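Local coordinates for DUF192 domain-containing protein (Novosphingobium aromaticivorans, PDB 3M7A), which is of unknown function but belongs to the uncharacterised DUF192 (COG1430) family and is probably exported, perhaps as a lipoprotein, at residues Ile64-Phe75 against Leu110-Glu121; Ile87-Ile98 against Ile132-Trp140. All blocks are in the same frame, centred on the assembly; numbering follows the deposited sequence. Where two conformers were deposited one is given.

Contact 1: residues Ile64-Phe75 against Leu110-Glu121; sequences IFLRNPPDMATF and LPAAGPTLAVLE
Leu110 and Phe75 form a hydrogen-bonded antiparallel pair, Phe75 N to Leu110 O at 2.9 Å and Leu110 N back to Phe75 O. Two residues on, Ala112 N reaches Ala73 O at 2.8 Å, arriving nearly head-on (C=O...N 165°). The chain then turns a corner at Ala113 and Gly114, which the side chain of Thr116 ties down. Its OG1, set beside its own backbone N (chi1 -52°), donates to Gly114 O at 2.8 Å and accepts from Ala73 N at 3.1 Å, so one hydroxyl holds both the corner and Ala73 of the facing segment. Thr116 O lies at the edge of the Arg67 guanidinium, but its bond to NE is weak. The stronger grip of Arg67 is within its own loop: bent at chi3 (60°), it brings NE and NH2 side-on to Asp71 O, the NH2 bond being 2.9 Å, while Ala73 CB covers one guanidinium face and Gln47 takes NH1. A leucine in place of Arg67 would probably leave Asp71 O without its two guanidinium donors and Gln47 without its mate, and the loop freer to shift. Leu117 O accepts from Arg67 N, and Leu117 and Ala118 both face Val89 in a classic beta bulge. Val119 O then receives Phe65 N at 2.8 Å, and Val119 CG2 packs 3.6 Å from Phe75 CE1. At Glu121 the carboxylate meets both phenylalanines, OE2 lying 3.3 Å from Phe75 CD2. Backbone pairing thus joins 118-121 to 64-66 in the mixed sheet and 110-112 to 72-75 in a two-stranded one, whereas a hydroxyl and a guanidinium secure the irregular chain between.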
loop_
_atom_site.group_PDB
_atom_site.type_symbol
_atom_site.label_atom_id
_atom_site.label_comp_id
_atom_site.label_asym_id
_atom_site.label_seq_id
_atom_site.Cartn_x
_atom_site.Cartn_y
_atom_site.Cartn_z
ATOM N N ILE A 64 0.198 -0.151 4.532
ATOM C CA ILE A 64 -0.067 1.267 4.339
ATOM C C ILE A 64 0.977 2.057 5.148
ATOM O O ILE A 64 1.192 1.794 6.334
ATOM C CB ILE A 64 -1.548 1.628 4.712
ATOM C CG1 ILE A 64 -1.876 3.103 4.411
ATOM C CG2 ILE A 64 -1.877 1.317 6.155
ATOM C CD1 ILE A 64 -2.111 3.400 2.967
ATOM N N PHE A 65 1.613 3.006 4.482
ATOM C CA PHE A 65 2.666 3.843 5.006
ATOM C C PHE A 65 2.072 5.242 5.133
ATOM O O PHE A 65 1.693 5.831 4.129
ATOM C CB PHE A 65 3.851 3.882 4.043
ATOM C CG PHE A 65 4.513 2.535 3.748
ATOM C CD1 PHE A 65 3.862 1.564 3.024
ATOM C CD2 PHE A 65 5.825 2.297 4.132
ATOM C CE1 PHE A 65 4.494 0.370 2.746
ATOM C CE2 PHE A 65 6.456 1.102 3.845
ATOM C CZ PHE A 65 5.795 0.137 3.143
ATOM N N LEU A 66 1.928 5.761 6.354
ATOM C CA LEU A 66 1.252 7.041 6.601
ATOM C C LEU A 66 2.309 8.056 6.973
ATOM O O LEU A 66 3.104 7.836 7.896
ATOM C CB LEU A 66 0.198 6.939 7.695
ATOM C CG LEU A 66 -1.004 6.077 7.373
ATOM C CD1 LEU A 66 -2.005 6.156 8.554
ATOM C CD2 LEU A 66 -1.652 6.445 6.010
ATOM N N ARG A 67 2.324 9.155 6.236
ATOM C CA ARG A 67 3.446 10.070 6.282
ATOM C C ARG A 67 3.074 11.446 6.736
ATOM O O ARG A 67 2.167 12.062 6.228
ATOM C CB ARG A 67 4.087 10.177 4.914
ATOM C CG ARG A 67 4.569 8.831 4.433
ATOM C CD ARG A 67 4.996 8.851 3.003
ATOM N NE ARG A 67 6.082 9.774 2.696
ATOM C CZ ARG A 67 7.360 9.542 2.952
ATOM N NH1 ARG A 67 7.758 8.432 3.560
ATOM N NH2 ARG A 67 8.278 10.416 2.594
ATOM N N ASN A 68 3.827 11.929 7.709
ATOM C CA ASN A 68 3.669 13.285 8.212
ATOM C C ASN A 68 5.019 13.742 8.764
ATOM O O ASN A 68 5.495 13.168 9.741
ATOM C CB ASN A 68 2.588 13.400 9.288
ATOM C CG ASN A 68 2.275 14.844 9.637
ATOM O OD1 ASN A 68 2.979 15.769 9.204
ATOM N ND2 ASN A 68 1.234 15.057 10.426
ATOM N N PRO A 69 5.649 14.761 8.149
ATOM C CA PRO A 69 5.161 15.511 6.994
ATOM C C PRO A 69 5.071 14.652 5.721
ATOM O O PRO A 69 5.781 13.636 5.601
ATOM C CB PRO A 69 6.210 16.612 6.839
ATOM C CG PRO A 69 7.458 15.980 7.305
ATOM C CD PRO A 69 7.056 15.099 8.454
ATOM N N PRO A 70 4.209 15.047 4.773
ATOM C CA PRO A 70 4.004 14.231 3.560
ATOM C C PRO A 70 5.090 14.479 2.512
ATOM O O PRO A 70 4.812 14.864 1.385
ATOM C CB PRO A 70 2.629 14.696 3.075
ATOM C CG PRO A 70 2.635 16.180 3.482
ATOM C CD PRO A 70 3.265 16.184 4.839
ATOM N N ASP A 71 6.333 14.258 2.895
ATOM C CA ASP A 71 7.462 14.452 2.023
ATOM C C ASP A 71 7.361 13.490 0.847
ATOM O O ASP A 71 6.829 12.376 0.972
ATOM C CB ASP A 71 8.734 14.146 2.816
ATOM C CG ASP A 71 9.065 15.221 3.870
ATOM O OD1 ASP A 71 8.499 16.339 3.848
ATOM O OD2 ASP A 71 9.927 14.919 4.719
HETATM N N MSE A 72 7.893 13.890 -0.288
HETATM C CA MSE A 72 7.962 13.022 -1.452
HETATM C C MSE A 72 8.721 11.737 -1.077
HETATM O O MSE A 72 9.827 11.803 -0.537
HETATM C CB MSE A 72 8.696 13.767 -2.559
HETATM C CG MSE A 72 8.853 13.024 -3.855
HETATM SE SE MSE A 72 9.981 14.060 -5.044
HETATM C CE MSE A 72 10.641 12.582 -6.136
ATOM N N ALA A 73 8.134 10.574 -1.352
ATOM C CA ALA A 73 8.710 9.276 -0.988
ATOM C C ALA A 73 9.456 8.653 -2.157
ATOM O O ALA A 73 9.070 8.814 -3.330
ATOM C CB ALA A 73 7.618 8.328 -0.558
ATOM N N THR A 74 10.514 7.919 -1.842
ATOM C CA THR A 74 11.206 7.089 -2.838
ATOM C C THR A 74 11.435 5.724 -2.192
ATOM O O THR A 74 11.917 5.656 -1.071
ATOM C CB THR A 74 12.551 7.710 -3.291
ATOM O OG1 THR A 74 12.281 8.978 -3.890
ATOM C CG2 THR A 74 13.259 6.838 -4.324
ATOM N N PHE A 75 11.042 4.658 -2.895
ATOM C CA PHE A 75 11.084 3.297 -2.366
ATOM C C PHE A 75 12.147 2.473 -3.094
ATOM O O PHE A 75 12.671 2.872 -4.138
ATOM C CB PHE A 75 9.694 2.658 -2.485
ATOM C CG PHE A 75 8.770 3.043 -1.372
ATOM C CD1 PHE A 75 8.297 4.317 -1.250
ATOM C CD2 PHE A 75 8.416 2.133 -0.413
ATOM C CE1 PHE A 75 7.480 4.673 -0.208
ATOM C CE2 PHE A 75 7.600 2.478 0.609
ATOM C CZ PHE A 75 7.135 3.754 0.732
ATOM N N LEU A 110 12.336 4.010 -6.690
ATOM C CA LEU A 110 10.962 4.052 -7.190
ATOM C C LEU A 110 10.327 5.288 -6.581
ATOM O O LEU A 110 9.854 5.259 -5.451
ATOM C CB LEU A 110 10.214 2.792 -6.754
ATOM C CG LEU A 110 10.884 1.484 -7.180
ATOM C CD1 LEU A 110 10.166 0.339 -6.490
ATOM C CD2 LEU A 110 10.903 1.351 -8.725
ATOM N N PRO A 111 10.333 6.403 -7.323
ATOM C CA PRO A 111 9.882 7.669 -6.741
ATOM C C PRO A 111 8.393 7.913 -6.864
ATOM O O PRO A 111 7.772 7.571 -7.874
ATOM C CB PRO A 111 10.622 8.712 -7.574
ATOM C CG PRO A 111 10.808 8.035 -8.889
ATOM C CD PRO A 111 11.040 6.608 -8.590
ATOM N N ALA A 112 7.838 8.563 -5.864
ATOM C CA ALA A 112 6.509 9.143 -5.950
ATOM C C ALA A 112 6.533 10.308 -6.928
ATOM O O ALA A 112 7.569 10.939 -7.146
ATOM C CB ALA A 112 6.046 9.648 -4.552
ATOM N N ALA A 113 5.345 10.661 -7.431
ATOM C CA ALA A 113 5.211 11.797 -8.325
ATOM C C ALA A 113 5.416 13.124 -7.622
ATOM O O ALA A 113 5.618 14.122 -8.285
ATOM C CB ALA A 113 3.820 11.780 -8.944
ATOM N N GLY A 114 5.342 13.152 -6.297
ATOM C CA GLY A 114 5.412 14.388 -5.530
ATOM C C GLY A 114 5.185 14.127 -4.060
ATOM O O GLY A 114 5.206 12.965 -3.632
ATOM N N PRO A 115 4.902 15.186 -3.274
ATOM C CA PRO A 115 4.579 15.033 -1.855
ATOM C C PRO A 115 3.604 13.883 -1.640
ATOM O O PRO A 115 2.570 13.801 -2.287
ATOM C CB PRO A 115 4.011 16.401 -1.482
ATOM C CG PRO A 115 4.747 17.352 -2.391
ATOM C CD PRO A 115 4.921 16.604 -3.699
ATOM N N THR A 116 4.001 12.998 -0.744
ATOM C CA THR A 116 3.344 11.709 -0.580
ATOM C C THR A 116 2.730 11.620 0.824
ATOM O O THR A 116 3.461 11.565 1.828
ATOM C CB THR A 116 4.356 10.583 -0.745
ATOM O OG1 THR A 116 5.070 10.760 -1.971
ATOM C CG2 THR A 116 3.681 9.220 -0.748
ATOM N N LEU A 117 1.397 11.646 0.894
ATOM C CA LEU A 117 0.660 11.492 2.145
ATOM C C LEU A 117 0.662 10.040 2.624
ATOM O O LEU A 117 0.707 9.780 3.825
ATOM C CB LEU A 117 -0.768 12.016 1.936
ATOM C CG LEU A 117 -1.676 11.883 3.157
ATOM C CD1 LEU A 117 -1.178 12.740 4.332
ATOM C CD2 LEU A 117 -3.097 12.294 2.776
ATOM N N ALA A 118 0.540 9.100 1.693
ATOM C CA ALA A 118 0.486 7.681 2.041
ATOM C C ALA A 118 1.019 6.854 0.887
ATOM O O ALA A 118 1.055 7.304 -0.248
ATOM C CB ALA A 118 -0.958 7.266 2.390
ATOM N N VAL A 119 1.398 5.623 1.184
ATOM C CA VAL A 119 1.758 4.634 0.204
ATOM C C VAL A 119 1.065 3.336 0.579
ATOM O O VAL A 119 1.044 2.966 1.738
ATOM C CB VAL A 119 3.285 4.406 0.152
ATOM C CG1 VAL A 119 3.651 3.396 -0.932
ATOM C CG2 VAL A 119 4.019 5.750 -0.098
ATOM N N LEU A 120 0.493 2.659 -0.419
ATOM C CA LEU A 120 -0.137 1.368 -0.220
ATOM C C LEU A 120 0.629 0.362 -1.071
ATOM O O LEU A 120 0.752 0.527 -2.298
ATOM C CB LEU A 120 -1.605 1.418 -0.628
ATOM C CG LEU A 120 -2.311 0.073 -0.569
ATOM C CD1 LEU A 120 -2.445 -0.457 0.882
ATOM C CD2 LEU A 120 -3.708 0.179 -1.196
ATOM N N GLU A 121 1.161 -0.665 -0.420
ATOM C CA GLU A 121 1.797 -1.784 -1.124
ATOM C C GLU A 121 0.894 -3.016 -1.118
ATOM O O GLU A 121 0.372 -3.392 -0.080
ATOM C CB GLU A 121 3.142 -2.157 -0.473
ATOM C CG GLU A 121 4.193 -1.078 -0.637
ATOM C CD GLU A 121 5.529 -1.368 -0.006
ATOM O OE1 GLU A 121 5.677 -2.340 0.736
ATOM O OE2 GLU A 121 6.446 -0.559 -0.255
#

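Contact 2: residues Ile87-Ile98 against Ile132-Trp140; sequences IFVGLDRRVMNI and IKPGDKVEW
A beta hairpin, strands 84-89 and 95-102 joined through a type I turn at Gly90-Arg93, receives the C-terminal strand 137-139 along its loop, an example of a chain end fastened by a single backbone bridge and its side chains. Val138 N points straight at Arg93 O (2.8 Å), and Val95 N bonds to Asp136 O at 2.9 Å, so that Arg94 and Lys137 face each other between these bonds. Further back, Gly135 N donates to Val95 O at 2.8 Å from the type II turn Lys133-Asp136. Beneath this pairing Val138 CG2 packs against CG2 of both Val89 and Val95, and Ile98 CD1 approaches Ile132 CG2. Strand 21-29 pairs with the other edge of the C-terminal strand.

At the C-terminal end Arg93 carries the contact. Extended from CG to NE, it lays its guanidinium flat on the Trp140 indole, centres 3.9 Å apart and planes at 13°, a cation-pi stack to which CD adds a CH-pi contact. Arg93 NH1 also forms a salt bridge with Glu139 OE1 at 2.9 Å, tilted from the guanidinium plane, and donates to Trp140 O in that plane. A water bridges NH2 to this terminal oxygen. Several partners thus fix the rotation of the guanidinium, and its positive charge probably offsets part of the negative charge of the terminal carboxylate.

Arg94 reaches the 133-136 turn, its NH1 meeting Gly135 O at 2.8 Å in line with the carbonyl (179°), while Lys137 CD lies over one guanidinium face. Although the two cations are close, a water accepts from both Arg94 NH2 and Lys137 NZ. Bent at chi2 (83°), Lys137 brings NZ to 2.7 Å from Asp92 O.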
loop_
_atom_site.group_PDB
_atom_site.type_symbol
_atom_site.label_atom_id
_atom_site.label_comp_id
_atom_site.label_asym_id
_atom_site.label_seq_id
_atom_site.Cartn_x
_atom_site.Cartn_y
_atom_site.Cartn_z
ATOM N N ILE A 87 1.700 1.955 -4.564
ATOM C CA ILE A 87 0.692 2.932 -4.931
ATOM C C ILE A 87 0.899 4.180 -4.089
ATOM O O ILE A 87 0.756 4.152 -2.869
ATOM C CB ILE A 87 -0.714 2.325 -4.672
ATOM C CG1 ILE A 87 -0.928 1.016 -5.457
ATOM C CG2 ILE A 87 -1.806 3.365 -4.941
ATOM C CD1 ILE A 87 -2.106 0.168 -4.991
ATOM N N PHE A 88 1.287 5.271 -4.735
ATOM C CA PHE A 88 1.637 6.509 -4.032
ATOM C C PHE A 88 0.409 7.434 -4.003
ATOM O O PHE A 88 -0.216 7.685 -5.049
ATOM C CB PHE A 88 2.764 7.222 -4.759
ATOM C CG PHE A 88 4.044 6.443 -4.839
ATOM C CD1 PHE A 88 4.974 6.477 -3.813
ATOM C CD2 PHE A 88 4.353 5.688 -5.951
ATOM C CE1 PHE A 88 6.172 5.805 -3.911
ATOM C CE2 PHE A 88 5.556 4.979 -6.035
ATOM C CZ PHE A 88 6.463 5.054 -5.022
ATOM N N VAL A 89 0.092 7.924 -2.810
ATOM C CA VAL A 89 -1.128 8.677 -2.565
ATOM C C VAL A 89 -0.765 10.127 -2.182
ATOM O O VAL A 89 0.063 10.364 -1.289
ATOM C CB VAL A 89 -1.950 8.006 -1.450
ATOM C CG1 VAL A 89 -3.221 8.821 -1.170
ATOM C CG2 VAL A 89 -2.260 6.554 -1.783
ATOM N N GLY A 90 -1.380 11.078 -2.884
ATOM C CA GLY A 90 -1.185 12.490 -2.627
ATOM C C GLY A 90 -2.038 13.074 -1.520
ATOM O O GLY A 90 -2.746 12.362 -0.800
ATOM N N LEU A 91 -1.939 14.394 -1.386
ATOM C CA LEU A 91 -2.467 15.084 -0.225
ATOM C C LEU A 91 -3.989 15.167 -0.204
ATOM O O LEU A 91 -4.561 15.443 0.836
ATOM C CB LEU A 91 -1.828 16.475 -0.095
ATOM C CG LEU A 91 -0.476 16.510 0.638
ATOM C CD1 LEU A 91 0.623 15.741 -0.122
ATOM C CD2 LEU A 91 -0.040 17.953 0.917
ATOM N N ASP A 92 -4.616 14.949 -1.362
ATOM C CA ASP A 92 -6.046 14.824 -1.503
ATOM C C ASP A 92 -6.545 13.381 -1.402
ATOM O O ASP A 92 -7.697 13.099 -1.735
ATOM C CB ASP A 92 -6.485 15.419 -2.855
ATOM C CG ASP A 92 -5.812 14.743 -4.048
ATOM O OD1 ASP A 92 -4.946 13.849 -3.833
ATOM O OD2 ASP A 92 -6.079 15.108 -5.211
ATOM N N ARG A 93 -5.696 12.473 -0.917
ATOM C CA ARG A 93 -6.006 11.050 -0.810
ATOM C C ARG A 93 -6.286 10.385 -2.159
ATOM O O ARG A 93 -6.907 9.330 -2.206
ATOM C CB ARG A 93 -7.099 10.760 0.214
ATOM C CG ARG A 93 -6.705 11.127 1.629
ATOM C CD ARG A 93 -7.619 10.484 2.625
ATOM N NE ARG A 93 -7.240 10.811 3.992
ATOM C CZ ARG A 93 -7.528 10.090 5.078
ATOM N NH1 ARG A 93 -8.287 8.982 5.016
ATOM N NH2 ARG A 93 -7.039 10.491 6.246
ATOM N N ARG A 94 -5.743 10.932 -3.247
ATOM C CA ARG A 94 -5.871 10.279 -4.551
ATOM C C ARG A 94 -4.528 9.685 -4.980
ATOM O O ARG A 94 -3.446 10.225 -4.694
ATOM C CB ARG A 94 -6.418 11.244 -5.607
ATOM C CG ARG A 94 -7.826 11.656 -5.327
ATOM C CD ARG A 94 -8.420 12.527 -6.435
ATOM N NE ARG A 94 -9.799 12.890 -6.085
ATOM C CZ ARG A 94 -10.874 12.115 -6.243
ATOM N NH1 ARG A 94 -10.771 10.891 -6.758
ATOM N NH2 ARG A 94 -12.065 12.548 -5.834
ATOM N N VAL A 95 -4.607 8.582 -5.720
ATOM C CA VAL A 95 -3.414 7.942 -6.266
ATOM C C VAL A 95 -2.772 8.890 -7.277
ATOM O O VAL A 95 -3.424 9.368 -8.200
ATOM C CB VAL A 95 -3.772 6.596 -6.934
ATOM C CG1 VAL A 95 -2.535 5.968 -7.610
ATOM C CG2 VAL A 95 -4.431 5.612 -5.948
HETATM N N MSE A 96 -1.482 9.158 -7.090
HETATM C CA MSE A 96 -0.694 9.945 -8.028
HETATM C C MSE A 96 -0.068 9.078 -9.118
HETATM O O MSE A 96 -0.084 9.432 -10.303
HETATM C CB MSE A 96 0.438 10.679 -7.308
HETATM C CG MSE A 96 -0.035 11.711 -6.319
HETATM SE SE MSE A 96 1.420 12.622 -5.422
HETATM C CE MSE A 96 2.176 11.144 -4.461
ATOM N N ASN A 97 0.517 7.968 -8.707
ATOM C CA ASN A 97 1.270 7.122 -9.582
ATOM C C ASN A 97 1.463 5.770 -8.894
ATOM O O ASN A 97 1.302 5.628 -7.664
ATOM C CB ASN A 97 2.631 7.721 -9.987
ATOM C CG ASN A 97 3.628 7.826 -8.849
ATOM O OD1 ASN A 97 3.395 8.536 -7.860
ATOM N ND2 ASN A 97 4.764 7.155 -9.006
ATOM N N ILE A 98 1.765 4.760 -9.707
ATOM C CA ILE A 98 1.955 3.404 -9.238
ATOM C C ILE A 98 3.296 2.908 -9.787
ATOM O O ILE A 98 3.540 3.026 -10.991
ATOM C CB ILE A 98 0.807 2.487 -9.730
ATOM C CG1 ILE A 98 -0.577 3.012 -9.261
ATOM C CG2 ILE A 98 1.053 1.033 -9.257
ATOM C CD1 ILE A 98 -1.747 2.253 -9.837
ATOM N N ILE A 132 -7.069 -0.594 -10.527
ATOM C CA ILE A 132 -6.690 0.573 -9.729
ATOM C C ILE A 132 -5.846 1.498 -10.605
ATOM O O ILE A 132 -4.930 1.044 -11.306
ATOM C CB ILE A 132 -5.956 0.136 -8.443
ATOM C CG1 ILE A 132 -6.910 -0.614 -7.499
ATOM C CG2 ILE A 132 -5.331 1.350 -7.743
ATOM C CD1 ILE A 132 -6.248 -1.283 -6.312
ATOM N N LYS A 133 -6.179 2.789 -10.587
ATOM C CA LYS A 133 -5.553 3.774 -11.476
ATOM C C LYS A 133 -5.252 5.084 -10.758
ATOM O O LYS A 133 -5.905 5.413 -9.785
ATOM C CB LYS A 133 -6.469 4.042 -12.675
ATOM C CG LYS A 133 -6.505 2.863 -13.657
ATOM C CD LYS A 133 -7.512 3.009 -14.761
ATOM C CE LYS A 133 -7.453 1.789 -15.671
ATOM N NZ LYS A 133 -6.094 1.545 -16.210
ATOM N N PRO A 134 -4.283 5.849 -11.277
ATOM C CA PRO A 134 -4.094 7.198 -10.779
ATOM C C PRO A 134 -5.407 7.962 -10.794
ATOM O O PRO A 134 -6.208 7.845 -11.737
ATOM C CB PRO A 134 -3.058 7.786 -11.740
ATOM C CG PRO A 134 -2.249 6.584 -12.190
ATOM C CD PRO A 134 -3.293 5.500 -12.326
ATOM N N GLY A 135 -5.633 8.744 -9.740
ATOM C CA GLY A 135 -6.891 9.433 -9.518
ATOM C C GLY A 135 -7.857 8.754 -8.559
ATOM O O GLY A 135 -8.747 9.412 -7.997
ATOM N N ASP A 136 -7.703 7.456 -8.337
ATOM C CA ASP A 136 -8.601 6.741 -7.439
ATOM C C ASP A 136 -8.396 7.228 -6.011
ATOM O O ASP A 136 -7.320 7.677 -5.619
ATOM C CB ASP A 136 -8.338 5.243 -7.494
ATOM C CG ASP A 136 -8.804 4.615 -8.787
ATOM O OD1 ASP A 136 -9.389 5.315 -9.655
ATOM O OD2 ASP A 136 -8.548 3.418 -8.923
ATOM N N LYS A 137 -9.481 7.178 -5.248
ATOM C CA LYS A 137 -9.506 7.698 -3.877
ATOM C C LYS A 137 -9.126 6.564 -2.930
ATOM O O LYS A 137 -9.741 5.479 -2.912
ATOM C CB LYS A 137 -10.891 8.258 -3.528
ATOM C CG LYS A 137 -10.955 9.057 -2.221
ATOM C CD LYS A 137 -10.506 10.526 -2.458
ATOM C CE LYS A 137 -10.887 11.475 -1.344
ATOM N NZ LYS A 137 -10.373 12.868 -1.602
ATOM N N VAL A 138 -8.143 6.831 -2.085
ATOM C CA VAL A 138 -7.686 5.881 -1.062
ATOM C C VAL A 138 -8.092 6.403 0.304
ATOM O O VAL A 138 -7.862 7.581 0.603
ATOM C CB VAL A 138 -6.153 5.684 -1.140
ATOM C CG1 VAL A 138 -5.671 4.646 -0.117
ATOM C CG2 VAL A 138 -5.719 5.338 -2.585
ATOM N N GLU A 139 -8.716 5.552 1.118
ATOM C CA GLU A 139 -9.168 5.950 2.446
ATOM C C GLU A 139 -8.733 4.941 3.490
ATOM O O GLU A 139 -8.655 3.740 3.240
ATOM C CB GLU A 139 -10.693 6.064 2.474
ATOM C CG GLU A 139 -11.264 7.155 1.599
ATOM C CD GLU A 139 -11.097 8.555 2.171
ATOM O OE1 GLU A 139 -10.596 8.702 3.317
ATOM O OE2 GLU A 139 -11.484 9.520 1.465
ATOM N N TRP A 140 -8.416 5.487 4.650
ATOM C CA TRP A 140 -8.037 4.723 5.820
ATOM C C TRP A 140 -8.522 5.464 7.061
ATOM O O TRP A 140 -8.964 6.639 6.930
ATOM C CB TRP A 140 -6.505 4.551 5.897
ATOM C CG TRP A 140 -5.769 5.881 5.893
ATOM C CD1 TRP A 140 -5.420 6.645 6.984
ATOM C CD2 TRP A 140 -5.342 6.637 4.751
ATOM N NE1 TRP A 140 -4.802 7.783 6.583
ATOM C CE2 TRP A 140 -4.738 7.818 5.224
ATOM C CE3 TRP A 140 -5.387 6.424 3.374
ATOM C CZ2 TRP A 140 -4.212 8.783 4.365
ATOM C CZ3 TRP A 140 -4.854 7.387 2.522
ATOM C CH2 TRP A 140 -4.263 8.532 3.024
ATOM O OXT TRP A 140 -8.446 4.906 8.165
HETATM O O HOH W 1 -8.014 8.905 8.493
HETATM O O HOH W 2 -12.506 14.119 -3.343
#

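The two contacts lie about 10 Å apart, centre to centre, and interleave along the chain: 64-75 comes first, then 87-98, 110-121 and 132-140. They meet in the mixed sheet, where strand 118-123 of contact 1 runs antiparallel to strand 84-89 of contact 2; Ala118 O probably bonds to Val89 N, and Leu120 O to Ile87 N. A second tie comes from Asn97 of the hairpin, whose side chain bonds to Pro111 O within the small two-stranded sheet 72-75/110-112 and to Ala113 N just after it. Because the segments alternate, neither contact is local in sequence, and the two together tie the middle of the chain to its C-terminus.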